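Local coordinates for protein pyruvate kinase 1 (Trypanosoma brucei brucei, PDB 4HYW) that catalyses the final step of glycolysis, moving the phosphoryl group of phosphoenolpyruvate to ADP to give pyruvate and ATP, at residues 237-242 / 258-263; 143-148 / 168-173. One frame throughout, in Å; residues are numbered along the deposited sequence.

Contact 1. Residues 237-242 / 258-263; sequences ISKIEN and GIMVAR. With MG (magnesium ion), chain C.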
loop_
_atom_site.group_PDB
_atom_site.type_symbol
_atom_site.label_atom_id
_atom_site.label_comp_id
_atom_site.label_asym_id
_atom_site.label_seq_id
_atom_site.Cartn_x
_atom_site.Cartn_y
_atom_site.Cartn_z
ATOM N N ILE A 237 -15.201 27.470 -18.614
ATOM C CA ILE A 237 -14.434 27.269 -17.408
ATOM C C ILE A 237 -15.135 28.037 -16.307
ATOM O O ILE A 237 -15.201 29.261 -16.350
ATOM C CB ILE A 237 -12.992 27.842 -17.537
ATOM C CG1 ILE A 237 -12.289 27.344 -18.812
ATOM C CG2 ILE A 237 -12.169 27.482 -16.305
ATOM C CD1 ILE A 237 -12.211 25.833 -18.938
ATOM N N SER A 238 -15.690 27.334 -15.344
ATOM C CA SER A 238 -16.424 28.002 -14.277
ATOM C C SER A 238 -15.492 28.501 -13.181
ATOM O O SER A 238 -14.615 27.757 -12.704
ATOM C CB SER A 238 -17.489 27.093 -13.700
ATOM O OG SER A 238 -18.435 26.776 -14.706
ATOM N N LYS A 239 -15.641 29.782 -12.845
ATOM C CA LYS A 239 -14.959 30.375 -11.706
ATOM C C LYS A 239 -15.684 30.097 -10.389
ATOM O O LYS A 239 -16.818 30.527 -10.184
ATOM C CB LYS A 239 -14.794 31.884 -11.916
ATOM C CG LYS A 239 -13.934 32.213 -13.121
ATOM C CD LYS A 239 -14.069 33.659 -13.546
ATOM C CE LYS A 239 -13.242 34.601 -12.678
ATOM N NZ LYS A 239 -13.718 35.998 -12.916
ATOM N N ILE A 240 -15.004 29.415 -9.482
ATOM C CA ILE A 240 -15.547 29.182 -8.151
ATOM C C ILE A 240 -15.164 30.336 -7.214
ATOM O O ILE A 240 -14.004 30.645 -7.063
ATOM C CB ILE A 240 -15.036 27.849 -7.577
ATOM C CG1 ILE A 240 -15.367 26.713 -8.539
ATOM C CG2 ILE A 240 -15.638 27.590 -6.200
ATOM C CD1 ILE A 240 -16.845 26.594 -8.871
ATOM N N GLU A 241 -16.163 31.014 -6.655
ATOM C CA GLU A 241 -15.949 32.355 -6.102
ATOM C C GLU A 241 -16.532 32.523 -4.727
ATOM O O GLU A 241 -16.239 33.501 -4.066
ATOM C CB GLU A 241 -16.514 33.436 -7.040
ATOM C CG GLU A 241 -15.651 33.698 -8.256
ATOM C CD GLU A 241 -15.997 34.998 -8.949
ATOM O OE1 GLU A 241 -16.368 35.959 -8.239
ATOM O OE2 GLU A 241 -15.901 35.067 -10.202
ATOM N N ASN A 242 -17.392 31.589 -4.308
ATOM C CA ASN A 242 -18.047 31.687 -3.002
ATOM C C ASN A 242 -18.416 30.327 -2.420
ATOM O O ASN A 242 -18.141 29.309 -3.016
ATOM C CB ASN A 242 -19.271 32.631 -3.077
ATOM C CG ASN A 242 -20.546 31.936 -3.591
ATOM O OD1 ASN A 242 -20.500 30.869 -4.247
ATOM N ND2 ASN A 242 -21.685 32.575 -3.352
ATOM N N GLY A 258 -14.313 22.827 -17.432
ATOM C CA GLY A 258 -13.150 23.098 -16.595
ATOM C C GLY A 258 -13.469 24.043 -15.451
ATOM O O GLY A 258 -14.559 24.622 -15.392
ATOM N N ILE A 259 -12.511 24.211 -14.550
ATOM C CA ILE A 259 -12.714 25.041 -13.384
ATOM C C ILE A 259 -11.570 26.049 -13.220
ATOM O O ILE A 259 -10.390 25.727 -13.500
ATOM C CB ILE A 259 -12.761 24.177 -12.122
ATOM C CG1 ILE A 259 -13.940 23.196 -12.182
ATOM C CG2 ILE A 259 -12.758 25.068 -10.880
ATOM C CD1 ILE A 259 -15.304 23.859 -12.311
ATOM N N MET A 260 -11.896 27.239 -12.731
ATOM C CA MET A 260 -10.876 28.155 -12.224
ATOM C C MET A 260 -11.100 28.394 -10.778
ATOM O O MET A 260 -12.221 28.684 -10.357
ATOM C CB MET A 260 -10.901 29.516 -12.941
ATOM C CG MET A 260 -9.834 30.464 -12.401
ATOM S SD MET A 260 -10.194 32.211 -12.715
ATOM C CE MET A 260 -10.052 32.193 -14.501
ATOM N N VAL A 261 -10.067 28.179 -9.986
ATOM C CA VAL A 261 -10.168 28.459 -8.585
ATOM C C VAL A 261 -9.851 29.921 -8.448
ATOM O O VAL A 261 -8.686 30.302 -8.507
ATOM C CB VAL A 261 -9.144 27.651 -7.737
ATOM C CG1 VAL A 261 -9.384 27.926 -6.258
ATOM C CG2 VAL A 261 -9.232 26.145 -8.047
ATOM N N ALA A 262 -10.889 30.752 -8.384
ATOM C CA ALA A 262 -10.686 32.209 -8.397
ATOM C C ALA A 262 -10.406 32.711 -6.993
ATOM O O ALA A 262 -11.305 33.189 -6.308
ATOM C CB ALA A 262 -11.891 32.910 -8.987
ATOM N N ARG A 263 -9.172 32.529 -6.547
ATOM C CA ARG A 263 -8.825 32.677 -5.134
ATOM C C ARG A 263 -9.121 34.090 -4.572
ATOM O O ARG A 263 -9.538 34.224 -3.419
ATOM C CB ARG A 263 -7.361 32.282 -4.897
ATOM C CG ARG A 263 -7.085 30.814 -5.215
ATOM C CD ARG A 263 -5.703 30.384 -4.771
ATOM N NE ARG A 263 -4.673 31.238 -5.332
ATOM C CZ ARG A 263 -3.379 31.140 -5.034
ATOM N NH1 ARG A 263 -2.951 30.181 -4.227
ATOM N NH2 ARG A 263 -2.512 32.044 -5.490
HETATM MG MG MG C . -16.693 38.198 -8.513
HETATM O O HOH W 1 -15.764 37.807 -10.416
HETATM O O HOH W 2 -18.514 37.657 -9.416
HETATM O O HOH W 3 -16.747 38.312 -6.528
HETATM O O HOH W 4 -15.641 40.033 -8.825
#
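Ser238 and Met260 meet through their backbones: Met260 N donates almost straight to Ser238 O (2.8 Å, 172°), from above the carbonyl plane. Ser238 N binds Gly258 O at 2.9 Å, and Ile240 N reaches Met260 O at 3.0 Å. The pairing fades at its end, where Ala262 N to Ile240 O is weak. On one face Lys239 and Met260 run alongside, pointing the same way, and Lys239 CG lies 3.8 Å from Met260 SD. Ile237 CD1 lies over Gly258, 3.7 Å from its CA. On the other face the Ile240 and Ile259 side chains cross at a slant, with Ile240 CG1 3.9 Å from Ile259 CG2. The strands are parallel neighbours, fifth and sixth in the TIM barrel. Both isoleucines pack on helix 249-255, and Ile259 also reaches helix 274-289. Lys239 and Met260 touch Phe210 of strand 208-211, and Lys239 NZ hydrogen-bonds to Asp84 OD1 and Ser212 OG. Just past the strand, Glu241 CG rests against Ala262 CB, and the chain extends beyond CG to bring Glu241 OE1 to the magnesium ion (2.3 Å). Asp265 and four waters complete the shell, and one of these waters donates to Glu241 OE2.

Contact 2. Residues 143-148 / 168-173; sequences YVDDGV and NHHRLT
A type I' turn, Asp145 to Val148, links strands 141-144 and 149-158 in the mainly antiparallel domain set apart from the barrel, the B domain of pyruvate kinases. Its side chains meet strand 170-173, which pairs with strand 99-102 in a separate two-stranded sheet. His170 NE2 donates to Asp145 OD2 at 2.9 Å (159°). The carboxylate oxygen lies at the ring edge, near its plane, and uses its anti lone pair. The two flat groups are turned 58° from each other. Asp145 CG is anti to its own N (chi1 -158°), which carries the carboxylate across to the ring. Val148 CG1 comes obliquely to the same ring, 3.5 Å from His170 CE1. Beside them, Val144 CG1 meets Leu172 CD1 at 3.6 Å, the two side chains crossing at about a right angle. At the other end Asn168 ND2 donates to Val148 O (2.9 Å), in the carbonyl plane and on a lone pair. A water also donates to Asp145 OD2 and to Arg171 O, and accepts from Thr173 N. Val148 packs on Arg308 of the second subunit. Asp145 OD2 thus takes two donors, which should help hold the carboxylate against strand 170-173; OD1 has a long, weak ion pair with Arg176. A negative aspartate would probably favour a protonated His170, and the NE2 bond should hold the ring's rotation.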
loop_
_atom_site.group_PDB
_atom_site.type_symbol
_atom_site.label_atom_id
_atom_site.label_comp_id
_atom_site.label_asym_id
_atom_site.label_seq_id
_atom_site.Cartn_x
_atom_site.Cartn_y
_atom_site.Cartn_z
ATOM N N TYR A 143 -20.067 42.131 3.779
ATOM C CA TYR A 143 -18.713 42.561 3.451
ATOM C C TYR A 143 -18.784 43.698 2.448
ATOM O O TYR A 143 -19.460 43.574 1.422
ATOM C CB TYR A 143 -17.934 41.403 2.850
ATOM C CG TYR A 143 -17.449 40.396 3.868
ATOM C CD1 TYR A 143 -17.217 40.771 5.182
ATOM C CD2 TYR A 143 -17.192 39.064 3.502
ATOM C CE1 TYR A 143 -16.758 39.862 6.113
ATOM C CE2 TYR A 143 -16.732 38.136 4.435
ATOM C CZ TYR A 143 -16.494 38.549 5.730
ATOM O OH TYR A 143 -16.056 37.659 6.671
ATOM N N VAL A 144 -18.150 44.830 2.763
ATOM C CA VAL A 144 -18.163 45.944 1.850
ATOM C C VAL A 144 -16.807 46.252 1.246
ATOM O O VAL A 144 -15.773 46.144 1.918
ATOM C CB VAL A 144 -18.784 47.219 2.464
ATOM C CG1 VAL A 144 -19.163 48.186 1.359
ATOM C CG2 VAL A 144 -20.015 46.873 3.295
ATOM N N ASP A 145 -16.816 46.603 -0.043
ATOM C CA ASP A 145 -15.609 47.041 -0.747
ATOM C C ASP A 145 -14.513 45.983 -0.675
ATOM O O ASP A 145 -13.407 46.248 -0.198
ATOM C CB ASP A 145 -15.107 48.364 -0.171
ATOM C CG ASP A 145 -14.224 49.131 -1.141
ATOM O OD1 ASP A 145 -14.166 48.768 -2.337
ATOM O OD2 ASP A 145 -13.599 50.120 -0.708
ATOM N N ASP A 146 -14.824 44.788 -1.174
ATOM C CA ASP A 146 -13.863 43.681 -1.208
ATOM C C ASP A 146 -13.479 43.213 0.167
ATOM O O ASP A 146 -12.346 42.797 0.393
ATOM C CB ASP A 146 -12.614 44.064 -1.999
ATOM C CG ASP A 146 -12.788 43.847 -3.475
ATOM O OD1 ASP A 146 -12.739 44.840 -4.230
ATOM O OD2 ASP A 146 -13.063 42.694 -3.876
ATOM N N GLY A 147 -14.434 43.267 1.089
ATOM C CA GLY A 147 -14.216 42.772 2.444
ATOM C C GLY A 147 -13.379 43.684 3.316
ATOM O O GLY A 147 -13.147 43.376 4.475
ATOM N N VAL A 148 -12.942 44.823 2.775
ATOM C CA VAL A 148 -12.093 45.746 3.542
ATOM C C VAL A 148 -12.854 46.298 4.741
ATOM O O VAL A 148 -12.266 46.629 5.753
ATOM C CB VAL A 148 -11.577 46.929 2.683
ATOM C CG1 VAL A 148 -10.523 47.732 3.446
ATOM C CG2 VAL A 148 -11.013 46.430 1.360
ATOM N N ASN A 168 -15.035 48.247 11.639
ATOM C CA ASN A 168 -13.719 48.867 11.445
ATOM C C ASN A 168 -13.716 50.179 10.658
ATOM O O ASN A 168 -14.730 50.570 10.092
ATOM C CB ASN A 168 -12.705 47.859 10.862
ATOM C CG ASN A 168 -13.188 47.211 9.573
ATOM O OD1 ASN A 168 -13.999 46.285 9.591
ATOM N ND2 ASN A 168 -12.643 47.654 8.458
ATOM N N HIS A 169 -12.579 50.871 10.670
ATOM C CA HIS A 169 -12.422 52.146 9.959
ATOM C C HIS A 169 -12.417 51.946 8.460
ATOM O O HIS A 169 -11.651 51.135 7.938
ATOM C CB HIS A 169 -11.129 52.844 10.388
ATOM C CG HIS A 169 -11.136 53.326 11.828
ATOM N ND1 HIS A 169 -11.831 54.413 12.232
ATOM C CD2 HIS A 169 -10.470 52.845 12.961
ATOM C CE1 HIS A 169 -11.636 54.607 13.552
ATOM N NE2 HIS A 169 -10.809 53.646 13.997
ATOM N N HIS A 170 -13.265 52.696 7.754
ATOM C CA HIS A 170 -13.220 52.716 6.304
ATOM C C HIS A 170 -13.927 53.894 5.685
ATOM O O HIS A 170 -14.969 54.342 6.160
ATOM C CB HIS A 170 -13.762 51.416 5.737
ATOM C CG HIS A 170 -13.392 51.182 4.296
ATOM N ND1 HIS A 170 -12.120 50.976 3.898
ATOM C CD2 HIS A 170 -14.182 51.099 3.147
ATOM C CE1 HIS A 170 -12.096 50.773 2.568
ATOM N NE2 HIS A 170 -13.354 50.846 2.111
ATOM N N ARG A 171 -13.356 54.387 4.593
ATOM C CA ARG A 171 -13.971 55.422 3.770
ATOM C C ARG A 171 -14.625 54.762 2.550
ATOM O O ARG A 171 -14.016 53.941 1.872
ATOM C CB ARG A 171 -12.892 56.419 3.331
ATOM C CG ARG A 171 -13.349 57.520 2.391
ATOM C CD ARG A 171 -12.136 58.241 1.817
ATOM N NE ARG A 171 -12.487 59.086 0.684
ATOM C CZ ARG A 171 -12.233 58.790 -0.591
ATOM N NH1 ARG A 171 -12.616 59.623 -1.548
ATOM N NH2 ARG A 171 -11.623 57.656 -0.914
ATOM N N LEU A 172 -15.871 55.108 2.290
ATOM C CA LEU A 172 -16.671 54.372 1.340
ATOM C C LEU A 172 -17.053 55.313 0.205
ATOM O O LEU A 172 -17.556 56.407 0.452
ATOM C CB LEU A 172 -17.927 53.856 2.035
ATOM C CG LEU A 172 -18.528 52.501 1.672
ATOM C CD1 LEU A 172 -17.477 51.405 1.630
ATOM C CD2 LEU A 172 -19.654 52.148 2.642
ATOM N N THR A 173 -16.776 54.913 -1.035
ATOM C CA THR A 173 -17.179 55.720 -2.189
ATOM C C THR A 173 -18.362 55.101 -2.942
ATOM O O THR A 173 -18.849 54.018 -2.582
ATOM C CB THR A 173 -15.989 56.015 -3.158
ATOM O OG1 THR A 173 -15.306 54.800 -3.493
ATOM C CG2 THR A 173 -14.989 56.989 -2.523
HETATM O O HOH W 5 -14.360 52.934 -0.950
#

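Along the chain contact 2 comes first. Its segments, 143-148 and 168-173, close a loop made mostly of strands 149-158 and 161-166, and so join the six-stranded mixed sheet to the small sheet of strands 99-102 and 170-173. The chain has already laid down barrel strands 23-27, 46-52 and 80-84, and returns to the barrel with strand 208-211. Contact 1 closes next, between 237-242 and 258-263, with helices 243-247 and 249-255 between them: a beta-alpha-beta crossover. The two loops neither nest nor cross. The centres of contact 1 and contact 2 are 24 Å apart. Contact 1 lies in the buried barrel beside the magnesium ion, with the side chain of Asp145 about 12 Å from that ion.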